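ICChI, a glycosylated chitinase (Ipomoea carnea, PDB 6IDN) probably hydrolyses the beta-1,4 glycosidic bonds of chitin, and has lysozyme activity as well, as a glycosylated plant enzyme of glycoside hydrolase family 18 with a TIM-barrel fold. Local coordinates at residues W101-G106 and S111-D116; V181-N186 and T196-S201; N200-D205 and K245-Y250. All coordinates share one frame; numbering follows the deposited sequence. Where two conformers were deposited one is given.

Contact 1: W101-G106 and S111-D116. With CA (calcium ion), chain F.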
ATOM      1  N   TRP A 101      -8.867  13.666   1.324  1.00 15.81           N
ATOM      2  CA  TRP A 101     -10.198  13.559   0.735  1.00 14.17           C
ATOM      3  C   TRP A 101     -10.365  14.576  -0.389  1.00 15.95           C
ATOM      4  O   TRP A 101     -10.841  14.245  -1.487  1.00 16.48           O
ATOM      5  CB  TRP A 101     -11.278  13.756   1.815  1.00 16.70           C
ATOM      6  CG  TRP A 101     -12.645  13.865   1.218  1.00 15.82           C
ATOM      7  CD1 TRP A 101     -13.355  15.009   1.018  1.00 15.54           C
ATOM      8  CD2 TRP A 101     -13.450  12.796   0.715  1.00 20.50           C
ATOM      9  NE1 TRP A 101     -14.559  14.718   0.413  1.00 17.48           N
ATOM     10  CE2 TRP A 101     -14.637  13.364   0.220  1.00 17.98           C
ATOM     11  CE3 TRP A 101     -13.287  11.408   0.646  1.00 20.80           C
ATOM     12  CZ2 TRP A 101     -15.651  12.599  -0.346  1.00 17.64           C
ATOM     13  CZ3 TRP A 101     -14.294  10.650   0.068  1.00 19.22           C
ATOM     14  CH2 TRP A 101     -15.462  11.246  -0.409  1.00 19.60           C
ATOM     15  N   ASN A 102      -9.964  15.821  -0.137  1.00 16.70           N
ATOM     16  CA  ASN A 102     -10.206  16.892  -1.098  1.00 15.96           C
ATOM     17  C   ASN A 102      -9.334  16.758  -2.333  1.00 17.58           C
ATOM     18  O   ASN A 102      -9.741  17.180  -3.424  1.00 18.53           O
ATOM     19  CB  ASN A 102      -9.946  18.247  -0.437  1.00 16.86           C
ATOM     20  CG  ASN A 102     -11.016  18.631   0.557  1.00 23.56           C
ATOM     21  OD1 ASN A 102     -12.110  18.070   0.565  1.00 23.02           O
ATOM     22  ND2 ASN A 102     -10.709  19.610   1.392  1.00 19.50           N
ATOM     23  N   ASN A 103      -8.124  16.218  -2.183  1.00 17.00           N
ATOM     24  CA  ASN A 103      -7.163  16.267  -3.276  1.00 18.97           C
ATOM     25  C   ASN A 103      -7.027  14.952  -4.028  1.00 20.96           C
ATOM     26  O   ASN A 103      -6.673  14.972  -5.217  1.00 20.61           O
ATOM     27  CB  ASN A 103      -5.797  16.717  -2.751  1.00 19.44           C
ATOM     28  CG  ASN A 103      -5.740  18.213  -2.520  1.00 20.35           C
ATOM     29  OD1 ASN A 103      -5.473  18.976  -3.449  1.00 22.49           O
ATOM     30  ND2 ASN A 103      -6.021  18.646  -1.289  1.00 18.48           N
ATOM     31  N   PHE A 104      -7.331  13.825  -3.385  1.00 20.58           N
ATOM     32  CA  PHE A 104      -7.128  12.511  -3.988  1.00 18.71           C
ATOM     33  C   PHE A 104      -8.389  11.651  -3.998  1.00 16.85           C
ATOM     34  O   PHE A 104      -8.528  10.791  -4.874  1.00 18.68           O
ATOM     35  CB  PHE A 104      -5.991  11.772  -3.257  1.00 18.26           C
ATOM     36  CG  PHE A 104      -4.640  12.395  -3.469  1.00 18.61           C
ATOM     37  CD1 PHE A 104      -3.912  12.126  -4.619  1.00 19.16           C
ATOM     38  CD2 PHE A 104      -4.104  13.264  -2.536  1.00 19.31           C
ATOM     39  CE1 PHE A 104      -2.671  12.709  -4.830  1.00 19.77           C
ATOM     40  CE2 PHE A 104      -2.864  13.858  -2.744  1.00 21.95           C
ATOM     41  CZ  PHE A 104      -2.147  13.577  -3.894  1.00 20.53           C
ATOM     42  N   LEU A 105      -9.309  11.859  -3.063  1.00 16.85           N
ATOM     43  CA  LEU A 105     -10.481  11.006  -2.928  1.00 14.32           C
ATOM     44  C   LEU A 105     -11.689  11.731  -3.546  1.00 16.71           C
ATOM     45  O   LEU A 105     -11.522  12.296  -4.628  1.00 17.57           O
ATOM     46  CB  LEU A 105     -10.631  10.561  -1.476  1.00 17.52           C
ATOM     47  CG  LEU A 105      -9.400   9.870  -0.901  1.00 17.43           C
ATOM     48  CD1 LEU A 105      -9.710   9.548   0.566  1.00 16.66           C
ATOM     49  CD2 LEU A 105      -9.053   8.603  -1.688  1.00 18.36           C
ATOM     50  N   GLY A 106     -12.863  11.756  -2.922  1.00 18.68           N
ATOM     51  CA  GLY A 106     -14.033  12.278  -3.613  1.00 18.57           C
ATOM     52  C   GLY A 106     -14.353  13.750  -3.435  1.00 19.55           C
ATOM     53  O   GLY A 106     -15.429  14.187  -3.850  1.00 18.34           O
ATOM     54  N   SER A 111      -6.689  22.546  -6.671  1.00 23.31           N
ATOM     55  CA  SER A 111      -5.995  21.852  -7.755  1.00 27.94           C
ATOM     56  C   SER A 111      -5.688  20.435  -7.294  1.00 28.77           C
ATOM     57  O   SER A 111      -4.886  20.246  -6.372  1.00 25.03           O
ATOM     58  CB  SER A 111      -4.724  22.595  -8.149  1.00 32.63           C
ATOM     59  OG  SER A 111      -3.999  21.857  -9.117  1.00 31.77           O
ATOM     60  N   ARG A 112      -6.326  19.448  -7.922  1.00 23.77           N
ATOM     61  CA  ARG A 112      -6.087  18.050  -7.572  1.00 21.49           C
ATOM     62  C   ARG A 112      -4.884  17.530  -8.348  1.00 27.20           C
ATOM     63  O   ARG A 112      -4.873  17.627  -9.585  1.00 29.59           O
ATOM     64  CB  ARG A 112      -7.314  17.208  -7.864  1.00 21.99           C
ATOM     65  CG  ARG A 112      -8.521  17.530  -6.959  1.00 20.09           C
ATOM     66  CD  ARG A 112      -9.776  16.787  -7.378  1.00 22.53           C
ATOM     67  NE  ARG A 112      -9.535  15.353  -7.518  1.00 20.73           N
ATOM     68  CZ  ARG A 112      -9.766  14.457  -6.562  1.00 20.26           C
ATOM     69  NH1 ARG A 112     -10.252  14.832  -5.369  1.00 18.55           N
ATOM     70  NH2 ARG A 112      -9.512  13.175  -6.800  1.00 18.84           N
ATOM     71  N   PRO A 113      -3.853  17.006  -7.676  1.00 25.11           N
ATOM     72  CA  PRO A 113      -2.598  16.676  -8.373  1.00 33.24           C
ATOM     73  C   PRO A 113      -2.745  15.658  -9.488  1.00 29.99           C
ATOM     74  O   PRO A 113      -1.997  15.735 -10.468  1.00 28.36           O
ATOM     75  CB  PRO A 113      -1.708  16.141  -7.244  1.00 31.96           C
ATOM     76  CG  PRO A 113      -2.229  16.809  -6.010  1.00 32.61           C
ATOM     77  CD  PRO A 113      -3.727  16.878  -6.216  1.00 27.80           C
ATOM     78  N   LEU A 114      -3.661  14.697  -9.368  1.00 25.98           N
ATOM     79  CA  LEU A 114      -3.828  13.658 -10.378  1.00 26.85           C
ATOM     80  C   LEU A 114      -5.127  13.815 -11.162  1.00 32.22           C
ATOM     81  O   LEU A 114      -5.615  12.840 -11.746  1.00 28.21           O
ATOM     82  CB  LEU A 114      -3.772  12.272  -9.729  1.00 25.65           C
ATOM     83  CG  LEU A 114      -2.592  12.020  -8.789  1.00 23.99           C
ATOM     84  CD1 LEU A 114      -2.675  10.616  -8.180  1.00 23.49           C
ATOM     85  CD2 LEU A 114      -1.265  12.200  -9.523  1.00 28.44           C
ATOM     86  N   GLY A 115      -5.705  15.017 -11.183  1.00 29.04           N
ATOM     87  CA  GLY A 115      -6.923  15.241 -11.936  1.00 30.18           C
ATOM     88  C   GLY A 115      -8.177  14.876 -11.168  1.00 26.87           C
ATOM     89  O   GLY A 115      -8.161  14.610  -9.965  1.00 26.94           O
ATOM     90  N   ASP A 116      -9.295  14.829 -11.901  1.00 28.26           N
ATOM     91  CA  ASP A 116     -10.603  14.750 -11.259  1.00 32.01           C
ATOM     92  C   ASP A 116     -10.984  13.357 -10.769  1.00 31.10           C
ATOM     93  O   ASP A 116     -11.820  13.253  -9.864  1.00 28.05           O
ATOM     94  CB  ASP A 116     -11.681  15.252 -12.215  1.00 34.87           C
ATOM     95  CG  ASP A 116     -12.265  16.585 -11.784  1.00 44.04           C
ATOM     96  OD1 ASP A 116     -11.717  17.222 -10.854  1.00 43.76           O
ATOM     97  OD2 ASP A 116     -13.258  17.010 -12.402  1.00 36.88           O
TER
HETATM   98 CA    CA F 314     -13.783  17.121  -9.049  1.00 22.01          CA
HETATM   99  O   HOH W   1      -5.498  13.821  -7.418  1.00 24.59           O

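Contact 2: V181-N186 and T196-S201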
ATOM      1  N   VAL A 181       1.535  -7.363   5.054  1.00 13.80           N
ATOM      2  CA  VAL A 181       2.675  -7.455   5.959  1.00 12.07           C
ATOM      3  C   VAL A 181       3.932  -7.692   5.137  1.00 19.95           C
ATOM      4  O   VAL A 181       3.991  -8.633   4.336  1.00 16.50           O
ATOM      5  CB  VAL A 181       2.468  -8.572   6.989  1.00 14.54           C
ATOM      6  CG1 VAL A 181       3.626  -8.574   7.965  1.00 14.90           C
ATOM      7  CG2 VAL A 181       1.135  -8.390   7.714  1.00 14.34           C
ATOM      8  N   GLN A 182       4.930  -6.831   5.314  1.00 14.27           N
ATOM      9  CA  GLN A 182       6.137  -6.884   4.492  1.00 15.43           C
ATOM     10  C   GLN A 182       7.094  -7.919   5.060  1.00 18.71           C
ATOM     11  O   GLN A 182       7.797  -7.663   6.033  1.00 16.50           O
ATOM     12  CB  GLN A 182       6.804  -5.510   4.407  1.00 15.48           C
ATOM     13  CG  GLN A 182       5.997  -4.429   3.667  1.00 16.16           C
ATOM     14  CD  GLN A 182       6.500  -3.013   3.948  1.00 26.65           C
ATOM     15  OE1 GLN A 182       7.180  -2.780   4.930  1.00 51.26           O
ATOM     16  NE2 GLN A 182       6.138  -2.071   3.094  1.00 43.37           N
ATOM     17  N   PHE A 183       7.140  -9.078   4.412  1.00 14.62           N
ATOM     18  CA  PHE A 183       8.062 -10.148   4.796  1.00 14.95           C
ATOM     19  C   PHE A 183       9.330 -10.019   3.952  1.00 16.36           C
ATOM     20  O   PHE A 183       9.655 -10.853   3.109  1.00 15.17           O
ATOM     21  CB  PHE A 183       7.386 -11.509   4.632  1.00 12.38           C
ATOM     22  CG  PHE A 183       6.438 -11.838   5.740  1.00 15.91           C
ATOM     23  CD1 PHE A 183       6.910 -12.422   6.890  1.00 19.80           C
ATOM     24  CD2 PHE A 183       5.098 -11.495   5.659  1.00 16.05           C
ATOM     25  CE1 PHE A 183       6.041 -12.719   7.944  1.00 20.09           C
ATOM     26  CE2 PHE A 183       4.233 -11.786   6.709  1.00 17.42           C
ATOM     27  CZ  PHE A 183       4.713 -12.391   7.848  1.00 17.22           C
ATOM     28  N   TYR A 184      10.040  -8.918   4.191  1.00 15.86           N
ATOM     29  CA  TYR A 184      11.310  -8.664   3.522  1.00 17.03           C
ATOM     30  C   TYR A 184      12.039  -7.576   4.279  1.00 16.66           C
ATOM     31  O   TYR A 184      11.435  -6.798   5.024  1.00 18.46           O
ATOM     32  CB  TYR A 184      11.162  -8.278   2.036  1.00 18.59           C
ATOM     33  CG  TYR A 184      10.173  -7.170   1.673  1.00 16.03           C
ATOM     34  CD1 TYR A 184       8.824  -7.455   1.466  1.00 18.15           C
ATOM     35  CD2 TYR A 184      10.597  -5.855   1.500  1.00 18.88           C
ATOM     36  CE1 TYR A 184       7.917  -6.466   1.105  1.00 16.35           C
ATOM     37  CE2 TYR A 184       9.697  -4.857   1.145  1.00 21.27           C
ATOM     38  CZ  TYR A 184       8.355  -5.164   0.958  1.00 18.37           C
ATOM     39  OH  TYR A 184       7.448  -4.179   0.601  1.00 19.69           O
ATOM     40  N   ASN A 185      13.351  -7.560   4.086  1.00 18.41           N
ATOM     41  CA  ASN A 185      14.265  -6.653   4.782  1.00 22.42           C
ATOM     42  C   ASN A 185      14.208  -6.821   6.296  1.00 23.68           C
ATOM     43  O   ASN A 185      14.557  -5.893   7.034  1.00 27.57           O
ATOM     44  CB  ASN A 185      14.004  -5.190   4.401  1.00 23.14           C
ATOM     45  CG  ASN A 185      14.298  -4.916   2.942  1.00 26.69           C
ATOM     46  OD1 ASN A 185      15.116  -5.600   2.338  1.00 28.34           O
ATOM     47  ND2 ASN A 185      13.637  -3.906   2.372  1.00 32.32           N
ATOM     48  N   ASN A 186      13.784  -7.987   6.786  1.00 22.53           N
ATOM     49  CA  ASN A 186      13.887  -8.299   8.212  1.00 23.50           C
ATOM     50  C   ASN A 186      14.137  -9.785   8.374  1.00 21.06           C
ATOM     51  O   ASN A 186      13.197 -10.585   8.445  1.00 19.53           O
ATOM     52  CB  ASN A 186      12.644  -7.885   8.998  1.00 21.57           C
ATOM     53  CG  ASN A 186      12.879  -7.953  10.496  1.00 29.64           C
ATOM     54  OD1 ASN A 186      13.810  -8.618  10.949  1.00 30.48           O
ATOM     55  ND2 ASN A 186      12.037  -7.275  11.270  1.00 31.51           N
ATOM     56  N   THR A 196       9.742 -21.225   7.992  0.52 19.26           N
ATOM     57  CA  THR A 196       9.243 -21.452   9.350  0.52 19.27           C
ATOM     58  C   THR A 196       8.957 -20.141  10.080  0.52 19.95           C
ATOM     59  O   THR A 196       7.874 -19.957  10.648  0.52 24.17           O
ATOM     60  CB  THR A 196      10.233 -22.289  10.155  0.52 22.80           C
ATOM     61  OG1 THR A 196      10.453 -23.541   9.498  0.52 24.71           O
ATOM     62  CG2 THR A 196       9.667 -22.548  11.543  0.52 25.74           C
ATOM     63  N   ASN A 197       9.922 -19.223  10.101  1.00 18.04           N
ATOM     64  CA  ASN A 197       9.704 -17.974  10.827  1.00 17.09           C
ATOM     65  C   ASN A 197       8.595 -17.145  10.187  1.00 22.57           C
ATOM     66  O   ASN A 197       7.797 -16.506  10.890  1.00 19.42           O
ATOM     67  CB  ASN A 197      10.997 -17.160  10.887  1.00 19.86           C
ATOM     68  CG  ASN A 197      12.023 -17.740  11.849  1.00 20.30           C
ATOM     69  OD1 ASN A 197      11.702 -18.551  12.726  1.00 23.09           O
ATOM     70  ND2 ASN A 197      13.274 -17.314  11.697  1.00 23.54           N
ATOM     71  N   LEU A 198       8.537 -17.130   8.853  1.00 18.66           N
ATOM     72  CA  LEU A 198       7.477 -16.405   8.155  1.00 16.25           C
ATOM     73  C   LEU A 198       6.108 -16.937   8.560  1.00 14.63           C
ATOM     74  O   LEU A 198       5.202 -16.171   8.914  1.00 16.43           O
ATOM     75  CB  LEU A 198       7.689 -16.535   6.643  1.00 16.75           C
ATOM     76  CG  LEU A 198       6.673 -15.918   5.689  1.00 15.96           C
ATOM     77  CD1 LEU A 198       7.402 -15.653   4.375  1.00 17.28           C
ATOM     78  CD2 LEU A 198       5.469 -16.848   5.445  1.00 18.72           C
ATOM     79  N   LEU A 199       5.942 -18.258   8.494  1.00 16.41           N
ATOM     80  CA  LEU A 199       4.648 -18.852   8.808  1.00 16.43           C
ATOM     81  C   LEU A 199       4.297 -18.681  10.283  1.00 17.80           C
ATOM     82  O   LEU A 199       3.132 -18.448  10.623  1.00 17.38           O
ATOM     83  CB  LEU A 199       4.659 -20.326   8.413  1.00 19.51           C
ATOM     84  CG  LEU A 199       4.744 -20.542   6.901  1.00 18.51           C
ATOM     85  CD1 LEU A 199       4.946 -22.023   6.577  1.00 18.14           C
ATOM     86  CD2 LEU A 199       3.499 -19.985   6.196  1.00 19.56           C
ATOM     87  N   ASN A 200       5.293 -18.768  11.174  1.00 22.03           N
ATOM     88  CA  ASN A 200       5.024 -18.528  12.591  1.00 20.13           C
ATOM     89  C   ASN A 200       4.556 -17.096  12.831  1.00 20.50           C
ATOM     90  O   ASN A 200       3.601 -16.860  13.579  1.00 20.85           O
ATOM     91  CB  ASN A 200       6.269 -18.834  13.424  1.00 22.69           C
ATOM     92  CG  ASN A 200       6.504 -20.326  13.598  1.00 33.61           C
ATOM     93  OD1 ASN A 200       5.615 -21.150  13.347  1.00 34.06           O
ATOM     94  ND2 ASN A 200       7.701 -20.683  14.046  1.00 36.45           N
ATOM     95  N   SER A 201       5.234 -16.123  12.221  1.00 18.95           N
ATOM     96  CA  SER A 201       4.788 -14.737  12.307  1.00 16.15           C
ATOM     97  C   SER A 201       3.364 -14.588  11.786  1.00 18.62           C
ATOM     98  O   SER A 201       2.500 -13.996  12.446  1.00 17.50           O
ATOM     99  CB  SER A 201       5.738 -13.841  11.509  1.00 19.26           C
ATOM    100  OG  SER A 201       5.298 -12.496  11.516  1.00 19.13           O
TER

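Contact 3: N200-D205 and K245-Y250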
ATOM      1  N   ASN A 200       5.293 -18.768  11.174  1.00 22.03           N
ATOM      2  CA  ASN A 200       5.024 -18.528  12.591  1.00 20.13           C
ATOM      3  C   ASN A 200       4.556 -17.096  12.831  1.00 20.50           C
ATOM      4  O   ASN A 200       3.601 -16.860  13.579  1.00 20.85           O
ATOM      5  CB  ASN A 200       6.269 -18.834  13.424  1.00 22.69           C
ATOM      6  CG  ASN A 200       6.504 -20.326  13.598  1.00 33.61           C
ATOM      7  OD1 ASN A 200       5.615 -21.150  13.347  1.00 34.06           O
ATOM      8  ND2 ASN A 200       7.701 -20.683  14.046  1.00 36.45           N
ATOM      9  N   SER A 201       5.234 -16.123  12.221  1.00 18.95           N
ATOM     10  CA  SER A 201       4.788 -14.737  12.307  1.00 16.15           C
ATOM     11  C   SER A 201       3.364 -14.588  11.786  1.00 18.62           C
ATOM     12  O   SER A 201       2.500 -13.996  12.446  1.00 17.50           O
ATOM     13  CB  SER A 201       5.738 -13.841  11.509  1.00 19.26           C
ATOM     14  OG  SER A 201       5.298 -12.496  11.516  1.00 19.13           O
ATOM     15  N   TRP A 202       3.109 -15.114  10.586  1.00 15.34           N
ATOM     16  CA  TRP A 202       1.768 -15.050  10.010  1.00 18.14           C
ATOM     17  C   TRP A 202       0.729 -15.681  10.938  1.00 16.85           C
ATOM     18  O   TRP A 202      -0.261 -15.035  11.311  1.00 17.87           O
ATOM     19  CB  TRP A 202       1.781 -15.742   8.647  1.00 16.18           C
ATOM     20  CG  TRP A 202       0.471 -15.773   7.934  1.00 16.04           C
ATOM     21  CD1 TRP A 202      -0.518 -16.690   8.098  1.00 17.65           C
ATOM     22  CD2 TRP A 202       0.011 -14.860   6.921  1.00 14.70           C
ATOM     23  NE1 TRP A 202      -1.572 -16.404   7.264  1.00 18.81           N
ATOM     24  CE2 TRP A 202      -1.267 -15.295   6.520  1.00 16.17           C
ATOM     25  CE3 TRP A 202       0.561 -13.722   6.316  1.00 15.33           C
ATOM     26  CZ2 TRP A 202      -2.019 -14.631   5.539  1.00 15.25           C
ATOM     27  CZ3 TRP A 202      -0.185 -13.062   5.326  1.00 16.32           C
ATOM     28  CH2 TRP A 202      -1.456 -13.519   4.954  1.00 15.12           C
ATOM     29  N   ASN A 203       0.959 -16.933  11.349  1.00 18.35           N
ATOM     30  CA  ASN A 203      -0.065 -17.699  12.064  1.00 19.84           C
ATOM     31  C   ASN A 203      -0.232 -17.248  13.508  1.00 22.13           C
ATOM     32  O   ASN A 203      -1.347 -17.292  14.047  1.00 22.26           O
ATOM     33  CB  ASN A 203       0.286 -19.185  12.061  1.00 20.34           C
ATOM     34  CG  ASN A 203       0.057 -19.838  10.731  1.00 26.76           C
ATOM     35  OD1 ASN A 203      -0.874 -19.483  10.000  1.00 23.63           O
ATOM     36  ND2 ASN A 203       0.892 -20.830  10.413  1.00 26.02           N
ATOM     37  N   ASN A 204       0.849 -16.836  14.156  1.00 18.79           N
ATOM     38  CA  ASN A 204       0.795 -16.572  15.587  1.00 23.70           C
ATOM     39  C   ASN A 204       0.592 -15.107  15.921  1.00 25.90           C
ATOM     40  O   ASN A 204       0.002 -14.799  16.966  1.00 25.54           O
ATOM     41  CB  ASN A 204       2.071 -17.074  16.268  1.00 23.38           C
ATOM     42  CG  ASN A 204       2.247 -18.570  16.126  1.00 29.22           C
ATOM     43  OD1 ASN A 204       1.274 -19.296  15.940  1.00 31.89           O
ATOM     44  ND2 ASN A 204       3.481 -19.045  16.247  1.00 31.38           N
ATOM     45  N   ASP A 205       1.056 -14.203  15.058  1.00 19.24           N
ATOM     46  CA  ASP A 205       1.029 -12.778  15.342  1.00 17.32           C
ATOM     47  C   ASP A 205       0.043 -12.054  14.437  1.00 17.61           C
ATOM     48  O   ASP A 205      -0.931 -11.477  14.923  1.00 18.05           O
ATOM     49  CB  ASP A 205       2.439 -12.166  15.185  1.00 20.46           C
ATOM     50  CG  ASP A 205       3.446 -12.708  16.206  1.00 25.11           C
ATOM     51  OD1 ASP A 205       3.031 -13.201  17.278  1.00 31.31           O
ATOM     52  OD2 ASP A 205       4.670 -12.630  15.933  1.00 26.13           O
ATOM     53  N   LYS A 245      -3.203 -19.726   2.864  1.00 21.60           N
ATOM     54  CA  LYS A 245      -4.580 -19.703   2.374  1.00 20.97           C
ATOM     55  C   LYS A 245      -5.564 -20.312   3.367  1.00 24.67           C
ATOM     56  O   LYS A 245      -6.777 -20.128   3.210  1.00 28.47           O
ATOM     57  CB  LYS A 245      -4.691 -20.468   1.058  1.00 24.01           C
ATOM     58  CG  LYS A 245      -4.205 -19.732  -0.181  1.00 30.53           C
ATOM     59  CD  LYS A 245      -4.173 -20.737  -1.323  1.00 36.04           C
ATOM     60  CE  LYS A 245      -4.348 -20.131  -2.708  1.00 41.87           C
ATOM     61  NZ  LYS A 245      -4.014 -21.168  -3.749  1.00 39.62           N
ATOM     62  N   ALA A 246      -5.082 -21.053   4.369  1.00 24.03           N
ATOM     63  CA  ALA A 246      -5.990 -21.602   5.371  1.00 28.80           C
ATOM     64  C   ALA A 246      -6.491 -20.536   6.338  1.00 23.40           C
ATOM     65  O   ALA A 246      -7.504 -20.753   7.009  1.00 24.03           O
ATOM     66  CB  ALA A 246      -5.311 -22.737   6.141  1.00 30.79           C
ATOM     67  N   THR A 247      -5.808 -19.395   6.414  1.00 22.56           N
ATOM     68  CA  THR A 247      -6.236 -18.294   7.268  1.00 20.00           C
ATOM     69  C   THR A 247      -7.512 -17.670   6.709  1.00 20.54           C
ATOM     70  O   THR A 247      -7.606 -17.418   5.506  1.00 20.50           O
ATOM     71  CB  THR A 247      -5.106 -17.264   7.346  1.00 18.33           C
ATOM     72  OG1 THR A 247      -3.939 -17.898   7.895  1.00 21.04           O
ATOM     73  CG2 THR A 247      -5.499 -16.075   8.206  1.00 22.72           C
ATOM     74  N   TYR A 248      -8.501 -17.431   7.580  1.00 19.93           N
ATOM     75  CA  TYR A 248      -9.842 -17.100   7.098  1.00 19.76           C
ATOM     76  C   TYR A 248      -9.852 -15.809   6.292  1.00 23.33           C
ATOM     77  O   TYR A 248     -10.601 -15.684   5.315  1.00 25.49           O
ATOM     78  CB  TYR A 248     -10.824 -17.006   8.272  1.00 22.01           C
ATOM     79  CG  TYR A 248     -10.915 -15.637   8.928  1.00 23.35           C
ATOM     80  CD1 TYR A 248     -10.036 -15.273   9.944  1.00 22.86           C
ATOM     81  CD2 TYR A 248     -11.880 -14.714   8.545  1.00 20.38           C
ATOM     82  CE1 TYR A 248     -10.114 -14.036  10.557  1.00 22.26           C
ATOM     83  CE2 TYR A 248     -11.965 -13.469   9.152  1.00 23.08           C
ATOM     84  CZ  TYR A 248     -11.081 -13.140  10.162  1.00 24.37           C
ATOM     85  OH  TYR A 248     -11.163 -11.912  10.783  1.00 22.56           O
ATOM     86  N   ASP A 249      -9.040 -14.828   6.684  1.00 19.91           N
ATOM     87  CA  ASP A 249      -9.037 -13.539   6.009  1.00 18.83           C
ATOM     88  C   ASP A 249      -7.836 -13.368   5.085  1.00 19.04           C
ATOM     89  O   ASP A 249      -7.481 -12.235   4.744  1.00 18.04           O
ATOM     90  CB  ASP A 249      -9.120 -12.376   7.017  1.00 18.77           C
ATOM     91  CG  ASP A 249      -7.970 -12.351   8.024  1.00 20.27           C
ATOM     92  OD1 ASP A 249      -7.250 -13.356   8.151  1.00 18.77           O
ATOM     93  OD2 ASP A 249      -7.808 -11.310   8.722  1.00 20.89           O
ATOM     94  N   TYR A 250      -7.215 -14.470   4.663  1.00 18.74           N
ATOM     95  CA  TYR A 250      -6.209 -14.401   3.611  1.00 18.46           C
ATOM     96  C   TYR A 250      -6.761 -13.640   2.419  1.00 18.69           C
ATOM     97  O   TYR A 250      -7.839 -13.962   1.903  1.00 20.54           O
ATOM     98  CB  TYR A 250      -5.788 -15.808   3.182  1.00 20.51           C
ATOM     99  CG  TYR A 250      -5.029 -15.837   1.869  1.00 19.51           C
ATOM    100  CD1 TYR A 250      -3.690 -15.472   1.808  1.00 19.17           C
ATOM    101  CD2 TYR A 250      -5.666 -16.218   0.696  1.00 21.11           C
ATOM    102  CE1 TYR A 250      -3.003 -15.492   0.605  1.00 18.18           C
ATOM    103  CE2 TYR A 250      -4.985 -16.240  -0.511  1.00 23.66           C
ATOM    104  CZ  TYR A 250      -3.659 -15.873  -0.546  1.00 20.05           C
ATOM    105  OH  TYR A 250      -2.972 -15.901  -1.742  1.00 23.66           O
TER
HETATM  106  O   HOH W   2      -2.693 -20.404   7.898  1.00 27.59           O
HETATM  107  O   HOH W   3      -3.657 -18.107  10.650  1.00 33.34           O

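Contact 1: W101-G106 and S111-D116
Where helix 90-103 ends, the side chain of R112 folds back from the following loop against the last carbonyls of the helix and the residues after it. R112 NH1 donates to L105 O (2.9 Å), which lies 25° out of the guanidinium plane, and more weakly to N102 O (3.1 Å); NH2 also bonds L105 O, weakly. The carbonyl of N103 meets the group differently: its oxygen lies 3.4 Å above the guanidinium plane, over the centre. The chain bends at chi3 (52°), and R112 NE donates to G115 O in a nearly straight bond of 2.9 Å that lies in the guanidinium plane. In this TIM barrel the loop leads from helix 90-103 to strand 121-126, and the positive charge would probably be welcome beside carbonyls gathered at a helix C-terminus. A methionine here would probably leave L105 O and G115 O without their donors and let the R112-G115 turn drift from the helix. A water bridges the two segments, donating to N103 O (2.7 Å) and accepting from L114 N. The F104 ring meets apolar groups: L114 CD1 lies at its edge, 4.0 Å from CE1, and P113 CG is 3.9 Å from CZ. N103 turns its amide to S109 and Y99, while D116 OD1 binds a calcium ion together with Q108.

Contact 2: V181-N186 and T196-S201
F183 carries more of this contact than any other residue, and its ring is met from two directions by one turn of the helix 196-206. L198 comes over a face: its CG stands 4.1 Å from the ring centroid, 28° off the normal, in a CH-pi contact, and L198 CG approaches F183 CD1 to 3.7 Å. With CG anti to the backbone N (chi1 177°), the leucine branch is laid across the phenyl face, L198 CD1 reaching back toward F183 CB. S201, one turn on, works at the rim, its CB lying in the ring plane 3.7 Å from F183 CE1. Its hydroxyl stands at an oblique angle to the same ring, OG 3.7 Å from F183 CZ, and makes a weak hydrogen bond to C160 O. The pairing belongs to a beta-alpha-beta unit of the barrel, in which strand 178-182 leads through a long loop into helix 196-206 and on to strand 213-219. F183 stands just past the strand end, at the centre of an inverse gamma turn whose bond, Y184 N to Q182 O, is weak. L216 of strand 213-219 touches both F183 and L198, while W206 packs against F183 and S201. At the start of the helix T196 touches a bound N-acetylglucosamine.

Contact 3: N200-D205 and K245-Y250
The indole N-H of W202 is donated to the hydroxyl of T247, and that bond is the direct polar link between helix 196-206 and the loop before strand 250-256. W202 NE1 donates to T247 OG1 over 2.9 Å at 156°, with the oxygen only 11° out of the ring plane. The same hydroxyl serves two waters: it donates to one at 2.8 Å and accepts from the other, also at 2.8 Å. Both waters donate to N203 OD1, so they bridge a gap of 4.0 Å between OD1 and T247 OG1. On the benzo side of the indole, W202 CZ2 comes to 4.2 Å from Y250 CD1, at the edge of the tyrosine ring. Behind these pairs, W202 holds CG anti to its backbone nitrogen (chi1 179°), which sends the indole out from the helix toward L214 and L216 of strand 213-219 and I244 of helix 233-244. T247 is set by the type I turn it opens, closed by Y250 N to T247 O at 3.1 Å. K245 CG lies over a face of the Y250 ring, whose hydroxyl bonds to the C-terminal carboxylate of V272. In this TIM barrel, helix 196-206 and the loop that follows helix 233-244 are thus joined partly through solvent: T247 OG1, taking two protons and giving one, has its hydrogen-bonding capacity filled, and its rotation is probably fixed as a result.

How the contacts relate
Contacts 2 and 3 are neighbours, their centres about 11 Å apart: both use helix 196-206, share N200 and S201, and meet where F183 CE2 packs 4.2 Å from W202 CE3. One seats the helix against the end of its preceding strand, the other ties it to the loop entering strand 250-256. Contact 1 stands on the opposite side of the chain's centre, about 35 Å from contact 2 and 36 Å from contact 3, centre to centre. Nearest the probable catalytic end is contact 2, where Q182 bonds weakly to D125 of the family 18 DxDxE sequence. The N-acetylglucosamine touching its T196, about 10 Å from the L198 side chain, belongs to a glycan, not to a substrate in the catalytic cleft.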